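Local atomic coordinates of pectate lyase (Erwinia chrysanthemi, PDB entry 1RU4), a protein that cleaves pectate, the polygalacturonate of plant cell walls, by beta-elimination. Residues A[255-260]-A[304-309]. Residues are numbered along the deposited sequence; the frame is centred on the assembly and turned at random.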
# COMPACT_ATOMS: atom_id res chain seq x y z
N VAL A 255 -14.21 15.34 6.30
CA VAL A 255 -13.40 15.52 7.51
C VAL A 255 -12.75 14.19 7.88
O VAL A 255 -13.38 13.32 8.49
CB VAL A 255 -14.26 16.05 8.69
CG1 VAL A 255 -13.39 16.24 9.93
CG2 VAL A 255 -14.91 17.37 8.30
N GLY A 256 -11.49 14.02 7.48
CA GLY A 256 -10.78 12.78 7.75
C GLY A 256 -9.54 12.98 8.59
O GLY A 256 -8.52 13.45 8.09
N ASN A 257 -9.63 12.62 9.87
CA ASN A 257 -8.52 12.81 10.80
C ASN A 257 -7.53 11.66 10.72
O ASN A 257 -7.37 10.87 11.65
CB ASN A 257 -9.06 12.96 12.22
CG ASN A 257 -9.95 14.18 12.38
OD1 ASN A 257 -9.56 15.30 12.04
ND2 ASN A 257 -11.15 13.96 12.89
N HIS A 258 -6.83 11.59 9.59
CA HIS A 258 -5.87 10.52 9.32
C HIS A 258 -4.56 10.70 10.07
O HIS A 258 -4.25 11.78 10.57
CB HIS A 258 -5.63 10.43 7.82
CG HIS A 258 -6.89 10.29 7.03
ND1 HIS A 258 -7.23 11.15 6.01
CD2 HIS A 258 -7.91 9.41 7.14
CE1 HIS A 258 -8.41 10.82 5.53
NE2 HIS A 258 -8.85 9.77 6.20
N ARG A 259 -3.79 9.61 10.16
CA ARG A 259 -2.50 9.64 10.83
C ARG A 259 -1.46 8.96 9.95
O ARG A 259 -1.66 7.82 9.53
CB ARG A 259 -2.59 8.91 12.18
CG ARG A 259 -1.28 8.86 12.96
CD ARG A 259 -1.40 8.02 14.22
NE ARG A 259 -0.15 7.93 14.96
CZ ARG A 259 0.25 8.80 15.88
NH1 ARG A 259 -0.52 9.84 16.20
NH2 ARG A 259 1.41 8.63 16.50
N ILE A 260 -0.38 9.67 9.66
CA ILE A 260 0.72 9.11 8.89
C ILE A 260 2.06 9.36 9.59
O ILE A 260 2.38 10.50 9.95
CB ILE A 260 0.72 9.64 7.42
CG1 ILE A 260 1.81 8.93 6.61
CG2 ILE A 260 0.87 11.16 7.37
CD1 ILE A 260 1.66 9.11 5.11
N SER A 304 -13.81 24.92 10.71
CA SER A 304 -13.52 25.52 12.01
C SER A 304 -13.53 24.42 13.07
O SER A 304 -14.43 23.57 13.08
CB SER A 304 -14.54 26.60 12.36
OG SER A 304 -14.12 27.33 13.50
N GLY A 305 -12.52 24.41 13.93
CA GLY A 305 -12.40 23.38 14.95
C GLY A 305 -11.37 22.33 14.58
O GLY A 305 -11.00 21.50 15.41
N GLN A 306 -10.93 22.35 13.32
CA GLN A 306 -9.94 21.39 12.83
C GLN A 306 -8.56 22.04 12.73
O GLN A 306 -8.44 23.21 12.37
CB GLN A 306 -10.35 20.84 11.47
CG GLN A 306 -11.68 20.08 11.45
CD GLN A 306 -11.63 18.78 12.23
OE1 GLN A 306 -10.68 18.01 12.11
NE2 GLN A 306 -12.68 18.51 13.00
N LYS A 307 -7.53 21.25 13.00
CA LYS A 307 -6.15 21.73 12.94
C LYS A 307 -5.22 20.55 12.72
O LYS A 307 -5.31 19.54 13.42
CB LYS A 307 -5.80 22.44 14.25
CG LYS A 307 -4.52 23.23 14.23
CD LYS A 307 -4.31 23.95 15.55
CE LYS A 307 -3.13 24.91 15.49
NZ LYS A 307 -2.87 25.57 16.80
N HIS A 308 -4.33 20.67 11.73
CA HIS A 308 -3.35 19.61 11.48
C HIS A 308 -2.33 19.59 12.61
O HIS A 308 -2.18 20.58 13.33
CB HIS A 308 -2.63 19.86 10.15
CG HIS A 308 -3.55 19.96 8.98
ND1 HIS A 308 -3.64 21.09 8.19
CD2 HIS A 308 -4.44 19.07 8.47
CE1 HIS A 308 -4.56 20.89 7.25
NE2 HIS A 308 -5.06 19.68 7.40
N TYR A 309 -1.66 18.46 12.77
CA TYR A 309 -0.64 18.32 13.80
C TYR A 309 0.64 17.77 13.15
O TYR A 309 0.68 16.62 12.73
CB TYR A 309 -1.13 17.38 14.91
CG TYR A 309 -0.21 17.31 16.11
CD1 TYR A 309 -0.26 18.29 17.10
CD2 TYR A 309 0.69 16.26 16.27
CE1 TYR A 309 0.56 18.23 18.21
CE2 TYR A 309 1.52 16.19 17.38
CZ TYR A 309 1.45 17.18 18.35
OH TYR A 309 2.26 17.11 19.46
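The flat groups that meet are the carboxamides of Asn-257 and Gln-306, their planes 21° apart; Val-255 sets a methyl over one face of the Gln-306 amide, and Asn-257 comes in beyond its oxygen end. That methyl, CG1, sits 3.9 Å from CD of Gln-306 and equally far from OE1 and NE2 of Gln-306, and it is there because it stands anti to the backbone N (chi1 -180°). The side chains of Asn-257 and Gln-306 cross at about a right angle. As modelled, OD1 of Asn-257 lies 2.9 Å from OE1 of Gln-306; two carbonyl oxygens this close would repel, so the Asn-257 amide is probably turned over in the model, and turned back, the approach may be a hydrogen bond to OE1. Gln-306 reaches across with a chain bent at chi2 (-67°), and its OE1 accepts a hydrogen bond from the backbone N of Gly-281, in the loop leading into strand 283-285. That strand runs between strands 259-261 and 308-316 of the parallel beta-helix, so the contact spans one intervening coil. The Gly-281 N-H fixes which end of the Gln-306 amide is oxygen; Asn-257 would therefore have to present its NH2 there, while the methyl covers the amide face without a polar bond.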